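Local coordinates for protein aclacinomycin-N/aclacinomycin-A oxidase (Streptomyces galilaeus, PDB 2IPI) that oxidises the terminal sugar of aclacinomycins, using bicovalently bound FAD and molecular oxygen to turn aclacinomycin N into A and then A into Y, at residues Ala78-Ala83 and Val100-Asp105; Leu138-Thr143 and Thr235-Leu240; Val253-Ser258 and Gly301-Asp306; Val406-Thr411 and Tyr490-Tyr495. One frame throughout, in Å; residues are numbered along the deposited sequence.

The four contacts follow one another along the chain and none touches another. Contact 1, in the FAD-binding part, and contact 3, in the large antiparallel sheet, lie on opposite sides of the chain's centre, their own centres about 45 Å apart. In contact 1 the side chain of Ala83 is about 6 Å from FAD. Contact 3 is nearer the substrate, with the side chain of Leu305 about 9 Å from that of the proton acceptor Tyr397 and that of Leu304 about 10 Å from the bound anthracycline. Contacts 2 and 4 join loops to helix ends away from the annotated sites, about 15 Å apart at their nearest atoms.

Contact 1 (Ala78-Ala83 and Val100-Asp105); sequences AGQRIA and VRAVID
Ile82 and Ile104 meet obliquely on one face of a parallel strand pair, branch methyl CG2 of Ile82 against the end methyl CD1 of Ile104. At 3.3 Å Ile82 CG2 and Ile104 CD1 are closer than carbons normally come, so the exact placing of CD1 is doubtful. Ile104 CG1 lies between its backbone N and carbonyl carbon (chi1 62°), and the nearness of CD1 to Ala83 O carries the same caution. On the same face Ile82 CG1 rests on Ala102 CB. Turned to the other face, Ala83 CB packs against both methyls of Val100, with CG1 at 3.7 Å. Strand 82-85 ends a beta-alpha-beta crossover from strand 58-61 through helix 65-78 in the PCMH-type FAD-binding region, and strand 102-105 lies between its two strands. The helix covers the Ile82 face through Val72 and Ala75. In the usual parallel pattern, Ala83 bonds to the residues before and after Val103, its N donating to Ala102 O (2.7 Å) and its O accepting from Ile104 N (2.8 Å). Earlier in the pair, Arg81 O takes two N-H groups, that of Arg101 in the carbonyl plane and that of Ala102 from 41° above it. There the side chains of Gln80 and Arg101 cross at about a right angle, touching through their CB atoms (3.8 Å), while the guanidinium of Arg101 turns back and NH1 donates to Val100 O.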
loop_
_atom_site.group_PDB
_atom_site.type_symbol
_atom_site.label_atom_id
_atom_site.label_comp_id
_atom_site.label_asym_id
_atom_site.label_seq_id
_atom_site.Cartn_x
_atom_site.Cartn_y
_atom_site.Cartn_z
ATOM N N ALA A 78 -18.062 -11.339 -24.786
ATOM C CA ALA A 78 -18.618 -12.504 -24.085
ATOM C C ALA A 78 -19.362 -12.099 -22.821
ATOM O O ALA A 78 -19.932 -12.921 -22.104
ATOM C CB ALA A 78 -17.498 -13.493 -23.809
ATOM N N GLY A 79 -19.366 -10.800 -22.539
ATOM C CA GLY A 79 -20.028 -10.216 -21.382
ATOM C C GLY A 79 -19.481 -10.786 -20.083
ATOM O O GLY A 79 -20.107 -10.965 -19.052
ATOM N N GLN A 80 -18.192 -11.104 -20.157
ATOM C CA GLN A 80 -17.432 -11.580 -19.005
ATOM C C GLN A 80 -16.972 -10.402 -18.172
ATOM O O GLN A 80 -16.256 -9.539 -18.689
ATOM C CB GLN A 80 -16.288 -12.419 -19.561
ATOM C CG GLN A 80 -16.801 -13.791 -20.029
ATOM C CD GLN A 80 -15.782 -14.513 -20.888
ATOM O OE1 GLN A 80 -14.757 -13.924 -21.241
ATOM N NE2 GLN A 80 -16.076 -15.766 -21.201
ATOM N N ARG A 81 -17.394 -10.345 -16.908
ATOM C CA ARG A 81 -16.967 -9.237 -16.057
ATOM C C ARG A 81 -15.465 -9.332 -15.805
ATOM O O ARG A 81 -15.000 -10.376 -15.350
ATOM C CB ARG A 81 -17.696 -9.215 -14.712
ATOM C CG ARG A 81 -17.088 -8.188 -13.759
ATOM C CD ARG A 81 -17.427 -8.516 -12.319
ATOM N NE ARG A 81 -17.262 -7.406 -11.385
ATOM C CZ ARG A 81 -17.937 -7.306 -10.239
ATOM N NH1 ARG A 81 -18.809 -8.232 -9.887
ATOM N NH2 ARG A 81 -17.746 -6.279 -9.431
ATOM N N ILE A 82 -14.751 -8.252 -16.100
ATOM C CA ILE A 82 -13.286 -8.313 -16.150
ATOM C C ILE A 82 -12.602 -8.008 -14.830
ATOM O O ILE A 82 -13.104 -7.144 -14.103
ATOM C CB ILE A 82 -12.802 -7.306 -17.221
ATOM C CG1 ILE A 82 -13.130 -7.739 -18.652
ATOM C CG2 ILE A 82 -11.326 -7.016 -17.107
ATOM C CD1 ILE A 82 -12.896 -6.648 -19.674
ATOM N N ALA A 83 -11.456 -8.656 -14.565
ATOM C CA ALA A 83 -10.628 -8.256 -13.432
ATOM C C ALA A 83 -9.137 -8.399 -13.811
ATOM O O ALA A 83 -8.882 -9.337 -14.551
ATOM C CB ALA A 83 -10.922 -9.057 -12.182
ATOM N N VAL A 100 -16.731 -12.350 -11.142
ATOM C CA VAL A 100 -15.724 -12.139 -12.177
ATOM C C VAL A 100 -15.693 -13.358 -13.108
ATOM O O VAL A 100 -15.649 -14.505 -12.652
ATOM C CB VAL A 100 -14.296 -11.893 -11.671
ATOM C CG1 VAL A 100 -13.362 -11.805 -12.881
ATOM C CG2 VAL A 100 -14.128 -10.626 -10.858
ATOM N N ARG A 101 -15.745 -13.078 -14.417
ATOM C CA ARG A 101 -15.774 -14.128 -15.433
ATOM C C ARG A 101 -14.537 -14.071 -16.327
ATOM O O ARG A 101 -14.202 -15.058 -16.980
ATOM C CB ARG A 101 -17.055 -14.040 -16.261
ATOM C CG ARG A 101 -18.271 -14.328 -15.376
ATOM C CD ARG A 101 -18.186 -15.742 -14.842
ATOM N NE ARG A 101 -19.386 -16.134 -14.081
ATOM C CZ ARG A 101 -19.249 -16.268 -12.759
ATOM N NH1 ARG A 101 -18.035 -16.024 -12.265
ATOM N NH2 ARG A 101 -20.239 -16.617 -11.964
ATOM N N ALA A 102 -13.867 -12.934 -16.311
ATOM C CA ALA A 102 -12.637 -12.745 -17.058
ATOM C C ALA A 102 -11.485 -12.248 -16.202
ATOM O O ALA A 102 -11.569 -11.164 -15.593
ATOM C CB ALA A 102 -12.963 -11.746 -18.166
ATOM N N VAL A 103 -10.358 -12.962 -16.149
ATOM C CA VAL A 103 -9.240 -12.390 -15.380
ATOM C C VAL A 103 -8.013 -12.218 -16.264
ATOM O O VAL A 103 -7.508 -13.153 -16.891
ATOM C CB VAL A 103 -8.885 -13.253 -14.151
ATOM C CG1 VAL A 103 -9.237 -14.697 -14.438
ATOM C CG2 VAL A 103 -7.423 -13.127 -13.751
ATOM N N ILE A 104 -7.546 -10.990 -16.345
ATOM C CA ILE A 104 -6.354 -10.747 -17.176
ATOM C C ILE A 104 -5.150 -10.641 -16.245
ATOM O O ILE A 104 -5.093 -9.745 -15.405
ATOM C CB ILE A 104 -6.510 -9.502 -18.052
ATOM C CG1 ILE A 104 -6.685 -8.178 -17.322
ATOM C CG2 ILE A 104 -7.703 -9.687 -19.006
ATOM C CD1 ILE A 104 -8.152 -7.851 -17.127
ATOM N N ASP A 105 -4.250 -11.581 -16.416
ATOM C CA ASP A 105 -3.058 -11.771 -15.610
ATOM C C ASP A 105 -1.813 -11.248 -16.333
ATOM O O ASP A 105 -1.501 -11.673 -17.450
ATOM C CB ASP A 105 -2.850 -13.252 -15.291
ATOM C CG ASP A 105 -1.836 -13.427 -14.163
ATOM O OD1 ASP A 105 -2.152 -14.151 -13.205
ATOM O OD2 ASP A 105 -0.741 -12.839 -14.225
#

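Contact 2 (Leu138-Thr143 and Thr235-Leu240); sequences LDWGVT and TDPSQL
With CG of Trp140 anti to its carbonyl carbon (chi1 -54°) and the indole turned by chi2 of -80°, the pyrrole part of the ring comes up obliquely to Pro237. On the other side an Asx turn shapes the loop: Asp236 OD1 accepts from the backbone N of Ser238 two residues on, and the turn spans the short 3-10 segment at Pro237 and Ser238. Asp236 OD1 also accepts from Ser238 OG at 3.0 Å, so one carboxylate oxygen is held by two donors, OG on its syn side and N on its anti side. That pins Ser238 while its CB lies 3.6 Å from Trp140 O. The meeting itself is apolar in its main part, with no hydrogen bond crossing between the two segments. Pro237 CB is 3.5 Å from Trp140 CD1 and nearly as close to NE1, and Pro237 CG backs it up a little farther off. Behind, Asp139 CB covers the centre of one indole face. Trp140 also meets Phe121 edge-to-face, and Tyr114 touches both Trp140 and Pro237, so the end of helix 129-140 and the loop after strand 221-227 are joined over strands 112-115 and 120-123. Past Gly141, whose positive phi turns the chain out of the helix, Val142 reaches the loop: its methyl CG2 sits 3.2 Å from Ser238 O.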
loop_
_atom_site.group_PDB
_atom_site.type_symbol
_atom_site.label_atom_id
_atom_site.label_comp_id
_atom_site.label_asym_id
_atom_site.label_seq_id
_atom_site.Cartn_x
_atom_site.Cartn_y
_atom_site.Cartn_z
ATOM N N LEU A 138 21.036 -1.797 -9.640
ATOM C CA LEU A 138 22.256 -2.367 -10.200
ATOM C C LEU A 138 22.669 -1.615 -11.452
ATOM O O LEU A 138 23.862 -1.393 -11.682
ATOM C CB LEU A 138 22.077 -3.867 -10.495
ATOM C CG LEU A 138 21.781 -4.739 -9.261
ATOM C CD1 LEU A 138 21.730 -6.209 -9.618
ATOM C CD2 LEU A 138 22.821 -4.473 -8.177
ATOM N N ASP A 139 21.716 -1.188 -12.290
ATOM C CA ASP A 139 22.124 -0.474 -13.496
ATOM C C ASP A 139 22.471 0.990 -13.238
ATOM O O ASP A 139 23.314 1.591 -13.920
ATOM C CB ASP A 139 21.097 -0.577 -14.612
ATOM C CG ASP A 139 20.880 -1.930 -15.229
ATOM O OD1 ASP A 139 21.689 -2.852 -15.030
ATOM O OD2 ASP A 139 19.865 -2.142 -15.938
ATOM N N TRP A 140 21.844 1.655 -12.266
ATOM C CA TRP A 140 21.975 3.097 -12.110
ATOM C C TRP A 140 22.182 3.540 -10.670
ATOM O O TRP A 140 22.436 4.724 -10.431
ATOM C CB TRP A 140 20.723 3.820 -12.679
ATOM C CG TRP A 140 20.418 3.455 -14.094
ATOM C CD1 TRP A 140 21.037 3.969 -15.211
ATOM C CD2 TRP A 140 19.447 2.518 -14.571
ATOM N NE1 TRP A 140 20.499 3.401 -16.346
ATOM C CE2 TRP A 140 19.523 2.511 -15.986
ATOM C CE3 TRP A 140 18.507 1.677 -13.971
ATOM C CZ2 TRP A 140 18.709 1.707 -16.777
ATOM C CZ3 TRP A 140 17.700 0.877 -14.758
ATOM C CH2 TRP A 140 17.800 0.891 -16.159
ATOM N N GLY A 141 22.060 2.691 -9.659
ATOM C CA GLY A 141 22.278 3.129 -8.283
ATOM C C GLY A 141 21.151 3.922 -7.682
ATOM O O GLY A 141 21.223 4.736 -6.755
ATOM N N VAL A 142 19.957 3.717 -8.231
ATOM C CA VAL A 142 18.823 4.570 -7.869
ATOM C C VAL A 142 17.678 3.722 -7.335
ATOM O O VAL A 142 17.846 2.499 -7.281
ATOM C CB VAL A 142 18.513 5.344 -9.153
ATOM C CG1 VAL A 142 17.328 6.239 -9.057
ATOM C CG2 VAL A 142 19.712 6.227 -9.549
ATOM N N THR A 143 16.540 4.293 -6.938
ATOM C CA THR A 143 15.342 3.562 -6.541
ATOM C C THR A 143 14.078 4.423 -6.623
ATOM O O THR A 143 14.148 5.587 -6.983
ATOM C CB THR A 143 15.439 3.055 -5.089
ATOM O OG1 THR A 143 16.797 2.734 -4.763
ATOM C CG2 THR A 143 14.646 1.776 -4.924
ATOM N N THR A 235 20.252 14.416 -18.861
ATOM C CA THR A 235 20.059 13.167 -19.584
ATOM C C THR A 235 20.705 11.972 -18.898
ATOM O O THR A 235 20.639 10.857 -19.418
ATOM C CB THR A 235 20.636 13.292 -21.014
ATOM O OG1 THR A 235 22.034 13.625 -20.938
ATOM C CG2 THR A 235 19.962 14.428 -21.763
ATOM N N ASP A 236 21.335 12.183 -17.748
ATOM C CA ASP A 236 21.987 11.119 -16.984
ATOM C C ASP A 236 20.981 10.342 -16.149
ATOM O O ASP A 236 20.413 10.952 -15.234
ATOM C CB ASP A 236 23.050 11.723 -16.063
ATOM C CG ASP A 236 23.942 10.656 -15.453
ATOM O OD1 ASP A 236 23.479 9.531 -15.187
ATOM O OD2 ASP A 236 25.143 10.929 -15.229
ATOM N N PRO A 237 20.727 9.070 -16.441
ATOM C CA PRO A 237 19.668 8.344 -15.709
ATOM C C PRO A 237 19.941 8.270 -14.210
ATOM O O PRO A 237 19.020 8.367 -13.405
ATOM C CB PRO A 237 19.683 6.942 -16.321
ATOM C CG PRO A 237 20.278 7.154 -17.679
ATOM C CD PRO A 237 21.335 8.201 -17.458
ATOM N N SER A 238 21.183 8.122 -13.784
ATOM C CA SER A 238 21.544 7.957 -12.382
ATOM C C SER A 238 21.108 9.134 -11.512
ATOM O O SER A 238 21.155 9.042 -10.282
ATOM C CB SER A 238 23.056 7.784 -12.219
ATOM O OG SER A 238 23.694 7.187 -13.330
ATOM N N GLN A 239 20.713 10.250 -12.105
ATOM C CA GLN A 239 20.353 11.454 -11.366
ATOM C C GLN A 239 18.896 11.830 -11.653
ATOM O O GLN A 239 18.505 12.960 -11.348
ATOM C CB GLN A 239 21.232 12.640 -11.718
ATOM C CG GLN A 239 22.698 12.537 -11.328
ATOM C CD GLN A 239 23.340 13.908 -11.343
ATOM O OE1 GLN A 239 23.173 14.735 -10.443
ATOM N NE2 GLN A 239 24.099 14.157 -12.413
ATOM N N LEU A 240 18.150 10.884 -12.216
ATOM C CA LEU A 240 16.761 11.173 -12.601
ATOM C C LEU A 240 15.773 10.584 -11.614
ATOM O O LEU A 240 14.560 10.830 -11.714
ATOM C CB LEU A 240 16.468 10.693 -14.033
ATOM C CG LEU A 240 17.117 11.535 -15.141
ATOM C CD1 LEU A 240 16.578 11.179 -16.514
ATOM C CD2 LEU A 240 16.948 13.022 -14.855
#

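Contact 3 (Val253-Ser258 and Gly301-Asp306); sequences VTWDWS and GQILLD
Val253 and Leu305 form a hydrogen-bonded pair between antiparallel strands, bound both ways: Val253 N to Leu305 O at 3.0 Å and Leu305 N to Val253 O at 2.9 Å, both nearly straight at hydrogen. Trp255 and Ile303 repeat it less firmly, with Trp255 N to Ile303 O at 3.2 Å and a weak return bond from Ile303 N to Trp255 O. Just past the strand, Trp257 N donates to Gly301 O. At the non-hydrogen-bonded pair Thr254-Leu304, each CA-H makes a C-H...O contact, Thr254 CA to Ile303 O and Leu304 CA to Val253 O.

Apolar contacts fall on two faces. On one, Leu305 runs alongside Trp255, its CB at the indole edge, 3.8 Å from CZ3. Val253 CG1 covers a face of that ring off-centre. Ile303 CG1, between its backbone N and carbonyl carbon (chi1 60°), touches Trp255 CB, and its CG2 lies near Trp257 NE1. On the other face, Thr254 CG2 packs obliquely on Gln302 CG (3.4 Å).

At the Trp257 ring edge, in plane, lie Gly301 C and Gln302 N. Thr254 OG1 is buried without a polar partner.

The seven-stranded antiparallel sheet also carries Tyr397, a proton acceptor, and Thr427, which binds aclacinomycin Y, so this pair belongs to the substrate-binding sheet. Strands 336-342 and 290-296 flank it; helix 316-327 covers Val253, Trp255 and Leu305, and helix 374-385 packs on Trp257.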
loop_
_atom_site.group_PDB
_atom_site.type_symbol
_atom_site.label_atom_id
_atom_site.label_comp_id
_atom_site.label_asym_id
_atom_site.label_seq_id
_atom_site.Cartn_x
_atom_site.Cartn_y
_atom_site.Cartn_z
ATOM N N VAL A 253 14.114 -3.502 18.511
ATOM C CA VAL A 253 13.851 -3.292 19.921
ATOM C C VAL A 253 12.631 -4.111 20.335
ATOM O O VAL A 253 11.554 -3.955 19.750
ATOM C CB VAL A 253 13.590 -1.798 20.194
ATOM C CG1 VAL A 253 13.542 -1.484 21.683
ATOM C CG2 VAL A 253 14.651 -0.940 19.516
ATOM N N THR A 254 12.755 -4.991 21.324
ATOM C CA THR A 254 11.637 -5.842 21.717
ATOM C C THR A 254 11.351 -5.777 23.213
ATOM O O THR A 254 12.276 -5.761 24.037
ATOM C CB THR A 254 11.900 -7.314 21.347
ATOM O OG1 THR A 254 11.272 -7.626 20.098
ATOM C CG2 THR A 254 11.278 -8.221 22.400
ATOM N N TRP A 255 10.070 -5.740 23.564
ATOM C CA TRP A 255 9.620 -5.671 24.946
ATOM C C TRP A 255 8.721 -6.864 25.268
ATOM O O TRP A 255 7.678 -7.023 24.617
ATOM C CB TRP A 255 8.867 -4.384 25.212
ATOM C CG TRP A 255 9.589 -3.081 25.194
ATOM C CD1 TRP A 255 10.203 -2.460 26.239
ATOM C CD2 TRP A 255 9.773 -2.212 24.065
ATOM N NE1 TRP A 255 10.764 -1.268 25.843
ATOM C CE2 TRP A 255 10.509 -1.095 24.501
ATOM C CE3 TRP A 255 9.388 -2.273 22.721
ATOM C CZ2 TRP A 255 10.870 -0.053 23.660
ATOM C CZ3 TRP A 255 9.753 -1.228 21.890
ATOM C CH2 TRP A 255 10.484 -0.127 22.341
ATOM N N ASP A 256 9.110 -7.697 26.233
ATOM C CA ASP A 256 8.365 -8.933 26.493
ATOM C C ASP A 256 6.998 -8.633 27.105
ATOM O O ASP A 256 6.867 -7.665 27.847
ATOM C CB ASP A 256 9.143 -9.902 27.392
ATOM C CG ASP A 256 10.406 -10.473 26.778
ATOM O OD1 ASP A 256 11.344 -9.665 26.585
ATOM O OD2 ASP A 256 10.510 -11.682 26.484
ATOM N N TRP A 257 5.967 -9.412 26.797
ATOM C CA TRP A 257 4.623 -9.118 27.282
ATOM C C TRP A 257 4.525 -9.313 28.790
ATOM O O TRP A 257 3.751 -8.644 29.468
ATOM C CB TRP A 257 3.547 -9.981 26.573
ATOM C CG TRP A 257 2.885 -9.182 25.480
ATOM C CD1 TRP A 257 3.150 -9.236 24.145
ATOM C CD2 TRP A 257 1.848 -8.206 25.642
ATOM N NE1 TRP A 257 2.347 -8.359 23.462
ATOM C CE2 TRP A 257 1.534 -7.710 24.360
ATOM C CE3 TRP A 257 1.146 -7.697 26.741
ATOM C CZ2 TRP A 257 0.563 -6.733 24.143
ATOM C CZ3 TRP A 257 0.183 -6.734 26.525
ATOM C CH2 TRP A 257 -0.113 -6.258 25.239
ATOM N N SER A 258 5.299 -10.252 29.329
ATOM C CA SER A 258 5.139 -10.548 30.755
ATOM C C SER A 258 5.596 -9.382 31.606
ATOM O O SER A 258 5.109 -9.163 32.718
ATOM C CB SER A 258 5.898 -11.828 31.115
ATOM O OG SER A 258 7.293 -11.649 30.968
ATOM N N GLY A 301 4.265 -13.192 22.365
ATOM C CA GLY A 301 5.394 -13.083 23.258
ATOM C C GLY A 301 5.894 -11.678 23.502
ATOM O O GLY A 301 6.250 -11.312 24.629
ATOM N N GLN A 302 5.944 -10.857 22.454
ATOM C CA GLN A 302 6.469 -9.511 22.583
ATOM C C GLN A 302 5.984 -8.586 21.474
ATOM O O GLN A 302 5.593 -9.050 20.414
ATOM C CB GLN A 302 8.004 -9.595 22.524
ATOM C CG GLN A 302 8.584 -9.785 21.145
ATOM C CD GLN A 302 9.130 -11.159 20.813
ATOM O OE1 GLN A 302 10.191 -11.307 20.207
ATOM N NE2 GLN A 302 8.356 -12.161 21.210
ATOM N N ILE A 303 6.053 -7.300 21.757
ATOM C CA ILE A 303 5.851 -6.196 20.845
ATOM C C ILE A 303 7.217 -5.780 20.295
ATOM O O ILE A 303 8.240 -5.845 20.976
ATOM C CB ILE A 303 5.180 -4.970 21.476
ATOM C CG1 ILE A 303 5.952 -4.345 22.639
ATOM C CG2 ILE A 303 3.752 -5.296 21.910
ATOM C CD1 ILE A 303 5.381 -3.049 23.149
ATOM N N LEU A 304 7.247 -5.388 19.024
ATOM C CA LEU A 304 8.562 -5.158 18.416
ATOM C C LEU A 304 8.583 -3.865 17.624
ATOM O O LEU A 304 7.726 -3.603 16.782
ATOM C CB LEU A 304 8.905 -6.371 17.566
ATOM C CG LEU A 304 10.194 -6.438 16.776
ATOM C CD1 LEU A 304 10.622 -7.900 16.674
ATOM C CD2 LEU A 304 10.001 -5.837 15.394
ATOM N N LEU A 305 9.578 -3.046 17.899
ATOM C CA LEU A 305 9.814 -1.793 17.182
ATOM C C LEU A 305 10.955 -2.018 16.183
ATOM O O LEU A 305 12.084 -2.229 16.634
ATOM C CB LEU A 305 10.150 -0.700 18.173
ATOM C CG LEU A 305 9.747 0.754 18.046
ATOM C CD1 LEU A 305 10.947 1.688 18.239
ATOM C CD2 LEU A 305 9.065 1.044 16.712
ATOM N N ASP A 306 10.676 -1.990 14.891
ATOM C CA ASP A 306 11.654 -2.266 13.842
ATOM C C ASP A 306 12.044 -0.989 13.112
ATOM O O ASP A 306 11.290 -0.429 12.321
ATOM C CB ASP A 306 11.103 -3.321 12.889
ATOM C CG ASP A 306 12.091 -3.802 11.843
ATOM O OD1 ASP A 306 11.742 -4.737 11.096
ATOM O OD2 ASP A 306 13.209 -3.263 11.748
#

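Contact 4 (Val406-Thr411 and Tyr490-Tyr495); sequences VPETAT and YYKGNY
Asn494 reaches from the turn after helix 486-491 to the 406-411 loop, and its ND2 donates to Glu408 O at 3.2 Å, the donor lying 21° from the carbonyl plane. Thr411 O lies 3.1 Å from Asn494 ND2, on the same side of it as Glu408 O. This is the directly bonded part of the contact. The other end of the amide is wet: a water donates to Asn494 OD1 (2.8 Å) and is hydrogen-bonded to Thr409 OG1, linking two atoms that have no direct contact.

Beside this, the side chains of Glu408 and Lys492 cross at about a right angle. Glu408 OE2 runs beside CD and CE of Lys492, though its very short approach to CE is doubtful, and Lys492 NZ is 4.0 Å from OE2, beyond a salt bridge. The ammonium is instead paired with Glu463, whose OE1 is close to Glu408 OE1, so the lysine may ease repulsion between the two acids.

Lys492, with positive phi, is the first residue to leave the helix, where Tyr490 OH hydrogen-bonds O of the active-site proton acceptor Tyr469. The contact ties the loop between strands 391-398 and 420-428 to the end of helix 486-491, in the berberine-like region, just ahead of helix 495-505.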
loop_
_atom_site.group_PDB
_atom_site.type_symbol
_atom_site.label_atom_id
_atom_site.label_comp_id
_atom_site.label_asym_id
_atom_site.label_seq_id
_atom_site.Cartn_x
_atom_site.Cartn_y
_atom_site.Cartn_z
ATOM N N VAL A 406 3.761 17.956 -0.667
ATOM C CA VAL A 406 2.868 18.087 -1.809
ATOM C C VAL A 406 1.482 18.574 -1.413
ATOM O O VAL A 406 0.894 18.028 -0.472
ATOM C CB VAL A 406 2.703 16.698 -2.468
ATOM C CG1 VAL A 406 1.767 16.762 -3.661
ATOM C CG2 VAL A 406 4.061 16.128 -2.855
ATOM N N PRO A 407 0.893 19.548 -2.079
ATOM C CA PRO A 407 -0.503 19.934 -1.809
ATOM C C PRO A 407 -1.473 18.767 -1.983
ATOM O O PRO A 407 -1.404 17.984 -2.934
ATOM C CB PRO A 407 -0.777 21.017 -2.856
ATOM C CG PRO A 407 0.580 21.589 -3.121
ATOM C CD PRO A 407 1.490 20.383 -3.146
ATOM N N GLU A 408 -2.395 18.640 -1.028
ATOM C CA GLU A 408 -3.405 17.593 -0.947
ATOM C C GLU A 408 -4.095 17.350 -2.280
ATOM O O GLU A 408 -4.462 16.256 -2.697
ATOM C CB GLU A 408 -4.439 17.987 0.112
ATOM C CG GLU A 408 -5.726 17.199 0.139
ATOM C CD GLU A 408 -6.172 16.820 1.543
ATOM O OE1 GLU A 408 -5.368 16.932 2.492
ATOM O OE2 GLU A 408 -7.344 16.405 1.692
ATOM N N THR A 409 -4.267 18.444 -3.003
ATOM C CA THR A 409 -4.899 18.458 -4.296
ATOM C C THR A 409 -3.926 18.243 -5.448
ATOM O O THR A 409 -4.398 18.316 -6.574
ATOM C CB THR A 409 -5.576 19.833 -4.491
ATOM O OG1 THR A 409 -6.190 19.896 -5.781
ATOM C CG2 THR A 409 -4.511 20.923 -4.448
ATOM N N ALA A 410 -2.638 18.027 -5.221
ATOM C CA ALA A 410 -1.655 18.022 -6.294
ATOM C C ALA A 410 -1.501 16.639 -6.902
ATOM O O ALA A 410 -0.990 16.518 -8.021
ATOM C CB ALA A 410 -0.303 18.514 -5.795
ATOM N N THR A 411 -2.005 15.631 -6.214
ATOM C CA THR A 411 -2.034 14.230 -6.635
ATOM C C THR A 411 -3.372 13.614 -6.270
ATOM O O THR A 411 -4.163 14.367 -5.690
ATOM C CB THR A 411 -0.842 13.555 -5.927
ATOM O OG1 THR A 411 -0.370 12.381 -6.565
ATOM C CG2 THR A 411 -1.310 13.156 -4.550
ATOM N N TYR A 490 -11.525 7.530 2.052
ATOM C CA TYR A 490 -10.291 7.206 1.329
ATOM C C TYR A 490 -9.693 8.372 0.556
ATOM O O TYR A 490 -8.471 8.433 0.349
ATOM C CB TYR A 490 -10.586 6.052 0.366
ATOM C CG TYR A 490 -10.580 4.670 0.951
ATOM C CD1 TYR A 490 -11.704 3.857 0.836
ATOM C CD2 TYR A 490 -9.494 4.128 1.632
ATOM C CE1 TYR A 490 -11.749 2.574 1.359
ATOM C CE2 TYR A 490 -9.524 2.847 2.159
ATOM C CZ TYR A 490 -10.649 2.068 2.029
ATOM O OH TYR A 490 -10.692 0.784 2.550
ATOM N N TYR A 491 -10.484 9.304 0.038
ATOM C CA TYR A 491 -9.965 10.309 -0.879
ATOM C C TYR A 491 -10.218 11.748 -0.455
ATOM O O TYR A 491 -9.777 12.658 -1.181
ATOM C CB TYR A 491 -10.636 10.139 -2.259
ATOM C CG TYR A 491 -10.577 8.790 -2.907
ATOM C CD1 TYR A 491 -9.378 8.267 -3.398
ATOM C CD2 TYR A 491 -11.707 8.009 -3.051
ATOM C CE1 TYR A 491 -9.340 7.016 -4.000
ATOM C CE2 TYR A 491 -11.681 6.769 -3.644
ATOM C CZ TYR A 491 -10.489 6.275 -4.120
ATOM O OH TYR A 491 -10.515 5.038 -4.703
ATOM N N LYS A 492 -10.924 11.981 0.645
ATOM C CA LYS A 492 -11.324 13.304 1.097
ATOM C C LYS A 492 -11.843 14.158 -0.047
ATOM O O LYS A 492 -12.584 13.646 -0.881
ATOM C CB LYS A 492 -10.145 13.994 1.800
ATOM C CG LYS A 492 -9.694 13.151 3.004
ATOM C CD LYS A 492 -8.281 13.543 3.421
ATOM C CE LYS A 492 -8.233 14.923 4.054
ATOM N NZ LYS A 492 -7.707 14.967 5.446
ATOM N N GLY A 493 -11.484 15.434 -0.128
ATOM C CA GLY A 493 -12.022 16.314 -1.149
ATOM C C GLY A 493 -11.659 15.982 -2.577
ATOM O O GLY A 493 -12.043 16.706 -3.497
ATOM N N ASN A 494 -10.898 14.912 -2.787
ATOM C CA ASN A 494 -10.415 14.566 -4.120
ATOM C C ASN A 494 -11.380 13.724 -4.922
ATOM O O ASN A 494 -11.202 13.597 -6.140
ATOM C CB ASN A 494 -9.071 13.832 -3.994
ATOM C CG ASN A 494 -7.923 14.824 -3.983
ATOM O OD1 ASN A 494 -8.117 16.042 -3.989
ATOM N ND2 ASN A 494 -6.700 14.285 -3.969
ATOM N N TYR A 495 -12.383 13.144 -4.284
ATOM C CA TYR A 495 -13.298 12.240 -4.947
ATOM C C TYR A 495 -14.057 12.805 -6.142
ATOM O O TYR A 495 -14.161 12.077 -7.148
ATOM C CB TYR A 495 -14.362 11.735 -3.957
ATOM C CG TYR A 495 -15.102 10.507 -4.426
ATOM C CD1 TYR A 495 -16.493 10.544 -4.533
ATOM C CD2 TYR A 495 -14.447 9.322 -4.750
ATOM C CE1 TYR A 495 -17.185 9.429 -4.958
ATOM C CE2 TYR A 495 -15.144 8.203 -5.171
ATOM C CZ TYR A 495 -16.522 8.265 -5.278
ATOM O OH TYR A 495 -17.253 7.170 -5.688
HETATM O O HOH W 1 -8.267 17.786 -6.215
#